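Local coordinates for protein 2-hydroxyisobutyryl-CoA synthetase (Aquincola tertiaricarbonis, PDB 6HDY) that belongs to the ANL superfamily of AMP-binding enzymes, in which a large N-terminal domain is followed by a small C-terminal domain, at residues M41-A44 / E45-K48; Y33-P36 / R37-T40. All coordinates share one frame; numbering follows the deposited sequence.

Contact 1. Residues M41-A44 / E45-K48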
loop_
_atom_site.group_PDB
_atom_site.type_symbol
_atom_site.label_atom_id
_atom_site.label_comp_id
_atom_site.label_asym_id
_atom_site.label_seq_id
_atom_site.Cartn_x
_atom_site.Cartn_y
_atom_site.Cartn_z
ATOM N N MET A 41 -9.437 -34.025 9.412
ATOM C CA MET A 41 -8.855 -35.330 9.801
ATOM C C MET A 41 -8.780 -35.543 11.325
ATOM O O MET A 41 -8.706 -34.546 12.042
ATOM C CB MET A 41 -7.449 -35.497 9.206
ATOM C CG MET A 41 -6.381 -34.596 9.828
ATOM S SD MET A 41 -4.928 -34.490 8.763
ATOM C CE MET A 41 -4.294 -36.164 8.893
ATOM N N PRO A 42 -8.720 -36.803 11.862
ATOM C CA PRO A 42 -8.567 -36.960 13.324
ATOM C C PRO A 42 -7.297 -36.240 13.807
ATOM O O PRO A 42 -6.255 -36.382 13.181
ATOM C CB PRO A 42 -8.512 -38.487 13.518
ATOM C CG PRO A 42 -9.160 -39.048 12.312
ATOM C CD PRO A 42 -8.780 -38.118 11.192
ATOM N N ALA A 43 -7.416 -35.401 14.867
ATOM C CA ALA A 43 -6.347 -34.553 15.431
ATOM C C ALA A 43 -5.054 -35.298 15.757
ATOM O O ALA A 43 -3.975 -34.739 15.573
ATOM C CB ALA A 43 -6.853 -33.797 16.653
ATOM N N ALA A 44 -5.168 -36.564 16.194
ATOM C CA ALA A 44 -4.052 -37.457 16.524
ATOM C C ALA A 44 -3.283 -37.873 15.271
ATOM O O ALA A 44 -2.074 -38.095 15.348
ATOM C CB ALA A 44 -4.575 -38.695 17.254
ATOM N N GLU A 45 -3.992 -37.981 14.124
ATOM C CA GLU A 45 -3.440 -38.313 12.806
ATOM C C GLU A 45 -2.637 -37.111 12.275
ATOM O O GLU A 45 -1.569 -37.296 11.678
ATOM C CB GLU A 45 -4.575 -38.642 11.817
ATOM C CG GLU A 45 -5.099 -40.069 11.880
ATOM C CD GLU A 45 -4.335 -41.071 11.036
ATOM O OE1 GLU A 45 -4.174 -42.221 11.504
ATOM O OE2 GLU A 45 -3.893 -40.716 9.916
ATOM N N ARG A 46 -3.164 -35.886 12.496
ATOM C CA ARG A 46 -2.531 -34.638 12.063
ATOM C C ARG A 46 -1.290 -34.359 12.900
ATOM O O ARG A 46 -0.267 -33.973 12.338
ATOM C CB ARG A 46 -3.502 -33.453 12.148
ATOM C CG ARG A 46 -3.016 -32.243 11.347
ATOM C CD ARG A 46 -3.728 -30.974 11.733
ATOM N NE ARG A 46 -5.089 -30.928 11.201
ATOM C CZ ARG A 46 -6.185 -31.124 11.926
ATOM N NH1 ARG A 46 -6.092 -31.375 13.224
ATOM N NH2 ARG A 46 -7.381 -31.040 11.365
ATOM N N ASP A 47 -1.376 -34.587 14.235
ATOM C CA ASP A 47 -0.265 -34.408 15.175
ATOM C C ASP A 47 0.921 -35.316 14.851
ATOM O O ASP A 47 2.063 -34.944 15.141
ATOM C CB ASP A 47 -0.726 -34.603 16.622
ATOM C CG ASP A 47 -1.412 -33.409 17.265
ATOM O OD1 ASP A 47 -1.597 -32.377 16.571
ATOM O OD2 ASP A 47 -1.772 -33.507 18.466
ATOM N N LYS A 48 0.656 -36.479 14.216
ATOM C CA LYS A 48 1.705 -37.404 13.795
ATOM C C LYS A 48 2.504 -36.789 12.640
ATOM O O LYS A 48 3.740 -36.801 12.651
ATOM C CB LYS A 48 1.116 -38.759 13.373
ATOM C CG LYS A 48 0.732 -39.638 14.568
ATOM C CD LYS A 48 0.780 -41.141 14.267
ATOM C CE LYS A 48 0.437 -41.967 15.493
ATOM N NZ LYS A 48 1.018 -43.336 15.434
#

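Contact 2. Residues Y33-P36 / R37-T40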
loop_
_atom_site.group_PDB
_atom_site.type_symbol
_atom_site.label_atom_id
_atom_site.label_comp_id
_atom_site.label_asym_id
_atom_site.label_seq_id
_atom_site.Cartn_x
_atom_site.Cartn_y
_atom_site.Cartn_z
ATOM N N TYR A 33 -14.891 -26.590 3.232
ATOM C CA TYR A 33 -13.448 -26.646 3.446
ATOM C C TYR A 33 -12.650 -26.547 2.151
ATOM O O TYR A 33 -13.037 -27.130 1.133
ATOM C CB TYR A 33 -13.070 -27.945 4.188
ATOM C CG TYR A 33 -14.105 -28.398 5.195
ATOM C CD1 TYR A 33 -14.180 -27.817 6.460
ATOM C CD2 TYR A 33 -15.009 -29.412 4.889
ATOM C CE1 TYR A 33 -15.140 -28.221 7.387
ATOM C CE2 TYR A 33 -15.954 -29.844 5.819
ATOM C CZ TYR A 33 -16.017 -29.244 7.065
ATOM O OH TYR A 33 -16.948 -29.664 7.982
ATOM N N TRP A 34 -11.529 -25.802 2.201
ATOM C CA TRP A 34 -10.586 -25.652 1.101
ATOM C C TRP A 34 -9.841 -26.980 0.999
ATOM O O TRP A 34 -9.751 -27.544 -0.093
ATOM C CB TRP A 34 -9.626 -24.473 1.354
ATOM C CG TRP A 34 -8.596 -24.264 0.276
ATOM C CD1 TRP A 34 -7.412 -24.927 0.135
ATOM C CD2 TRP A 34 -8.607 -23.247 -0.737
ATOM N NE1 TRP A 34 -6.711 -24.424 -0.940
ATOM C CE2 TRP A 34 -7.419 -23.388 -1.489
ATOM C CE3 TRP A 34 -9.496 -22.205 -1.067
ATOM C CZ2 TRP A 34 -7.102 -22.543 -2.558
ATOM C CZ3 TRP A 34 -9.193 -21.388 -2.145
ATOM C CH2 TRP A 34 -8.015 -21.569 -2.885
ATOM N N PHE A 35 -9.347 -27.496 2.149
ATOM C CA PHE A 35 -8.686 -28.799 2.208
ATOM C C PHE A 35 -9.446 -29.707 3.187
ATOM O O PHE A 35 -9.136 -29.706 4.379
ATOM C CB PHE A 35 -7.194 -28.683 2.555
ATOM C CG PHE A 35 -6.307 -28.128 1.460
ATOM C CD1 PHE A 35 -6.487 -28.508 0.133
ATOM C CD2 PHE A 35 -5.256 -27.264 1.766
ATOM C CE1 PHE A 35 -5.629 -28.044 -0.866
ATOM C CE2 PHE A 35 -4.410 -26.786 0.766
ATOM C CZ PHE A 35 -4.603 -27.174 -0.547
ATOM N N PRO A 36 -10.468 -30.471 2.704
ATOM C CA PRO A 36 -11.241 -31.331 3.619
ATOM C C PRO A 36 -10.409 -32.225 4.544
ATOM O O PRO A 36 -10.698 -32.254 5.740
ATOM C CB PRO A 36 -12.133 -32.156 2.672
ATOM C CG PRO A 36 -12.280 -31.284 1.447
ATOM C CD PRO A 36 -10.974 -30.562 1.313
ATOM N N ARG A 37 -9.374 -32.927 4.012
ATOM C CA ARG A 37 -8.540 -33.829 4.817
ATOM C C ARG A 37 -7.776 -33.114 5.895
ATOM O O ARG A 37 -8.056 -33.368 7.059
ATOM C CB ARG A 37 -7.604 -34.712 3.964
ATOM C CG ARG A 37 -6.765 -35.725 4.769
ATOM C CD ARG A 37 -7.625 -36.779 5.468
ATOM N NE ARG A 37 -6.836 -37.726 6.261
ATOM C CZ ARG A 37 -7.335 -38.479 7.242
ATOM N NH1 ARG A 37 -6.552 -39.326 7.901
ATOM N NH2 ARG A 37 -8.615 -38.373 7.585
ATOM N N ARG A 38 -6.851 -32.192 5.523
ATOM C CA ARG A 38 -6.023 -31.427 6.466
ATOM C C ARG A 38 -6.832 -30.743 7.580
ATOM O O ARG A 38 -6.424 -30.772 8.743
ATOM C CB ARG A 38 -5.157 -30.408 5.721
ATOM C CG ARG A 38 -4.000 -31.039 4.939
ATOM C CD ARG A 38 -3.292 -30.058 3.999
ATOM N NE ARG A 38 -2.526 -29.047 4.729
ATOM C CZ ARG A 38 -1.503 -28.357 4.234
ATOM N NH1 ARG A 38 -1.082 -28.574 2.995
ATOM N NH2 ARG A 38 -0.897 -27.439 4.976
ATOM N N GLU A 39 -8.015 -30.212 7.223
ATOM C CA GLU A 39 -8.913 -29.453 8.091
ATOM C C GLU A 39 -9.829 -30.282 9.013
ATOM O O GLU A 39 -10.144 -29.819 10.111
ATOM C CB GLU A 39 -9.764 -28.485 7.242
ATOM C CG GLU A 39 -8.951 -27.440 6.474
ATOM C CD GLU A 39 -9.740 -26.456 5.630
ATOM O OE1 GLU A 39 -9.165 -25.857 4.692
ATOM O OE2 GLU A 39 -10.938 -26.260 5.925
ATOM N N THR A 40 -10.299 -31.459 8.549
ATOM C CA THR A 40 -11.241 -32.270 9.299
ATOM C C THR A 40 -10.711 -33.658 9.712
ATOM O O THR A 40 -11.470 -34.380 10.327
ATOM C CB THR A 40 -12.604 -32.405 8.556
ATOM O OG1 THR A 40 -12.485 -33.308 7.457
ATOM C CG2 THR A 40 -13.170 -31.080 8.088
HETATM O O HOH W 1 -11.393 -23.615 4.349
#

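Contact 1. Residues M41-A44 / E45-K48
Met41 and Arg46 make the main side-chain contact here, the thioether of one lying obliquely against the aliphatic stem of the other. Met41 SD is 3.8 Å from Arg46 CB, while Met41 CG sits over one face of the guanidinium, 3.8 Å above its plane and offset toward the rim. The methionine chain starts with CG between backbone N and carbonyl carbon (chi1 70°) and bends at chi3, which brings Met41 CE to 3.8 Å from Glu45 CB. Arg46 sets out with CG opposite its own N (chi1 -164°) and folds at chi3, turning its head back along Met41.

Main-chain bonds of the first turn position the residues that carry these side chains. Pro42 O takes two donors: Arg46 N at 3.2 Å, in the carbonyl plane, and Glu45 N at 2.9 Å, which comes from 53° above that plane. The oxygen thus takes an i+4 bond and a more bent i+3 bond. Ala43 O receives Asp47 N at 2.9 Å, and the next rung, Lys48 N to Ala44 O, is weak at 3.4 Å.

Farther out, the polar head of Arg46 is held by main chain and hydroxyl: NE donates to Arg38 O and NH2 bonds to Thr358 OG1. That same hydroxyl bonds to Met41 O, so it is bonded to both partners. Met12 packs on Met41 and Arg46 together, and both are buried.

Pro42, at the N-cap, opens helix 43-64. Met41 just before it and Arg46 in the first turn occupy the N' and N4 positions of a hydrophobic staple, and the contact resembles one, with the methylenes of Arg46 in place of an apolar side chain; the geometry is that of a helix N-terminus reached by a tight link from the preceding short helix.

Contact 2. Residues Y33-P36 / R37-T40
Glu39 and Phe35 are joined by two hydrogen bonds, one accepted by the Glu39 carboxylate and one donated by its backbone N. Phe35 N donates to Glu39 OE1 at 3.0 Å, nearly straight but from above the carboxylate plane, and Glu39 N returns a bond to Phe35 O at 3.1 Å. Chi2 of -180° keeps the glutamate chain extended, carrying the carboxylate past Phe35 O. A water accepts from Trp34 N and probably also links to Glu39 OE2. Pro36 O accepts both Thr40 N, at 2.9 Å, and Thr40 OG1, at 2.7 Å, from opposite faces of its carbonyl plane.

Among the apolar contacts, a CH-pi interaction sets Thr40 CG2 3.5 Å from the Tyr33 ring centroid, only 13° off the normal. Phe35 and Arg38 run side by side, with ring and guanidinium planes 12° apart and Phe35 CD2 4.1 Å from Arg38 CD.

Salt bridges lead outward: Glu39 to Arg357 and Arg153, Arg38 to Glu331 and Asp302. Tyr33 OH bonds to Cys355 O. Helix 36-40, with Phe35 at its N-cap position, is thereby tied to the loop holding Cys355 and Arg357, while Trp34 and Phe35 pack on helix 141-157.

In the fold
Contact 2 comes first along the chain and contact 1 follows without a gap, Thr40 being joined directly to Met41, the first residue to leave helical geometry. Their centres are about 12 Å apart. Contact 2 holds the start of the short helix 36-40, contact 1 that of the long helix 43-64, so the two describe successive helix N-termini. Besides the Arg46 to Arg38 bond, the join is bridged by packing of Pro42 CD against Arg37 NH2 at 3.6 Å. Both lie on the same side of the chain's centre, and neither contributes residues to the pockets of the bound ligands; together they describe the start of two consecutive helices and the short link between them.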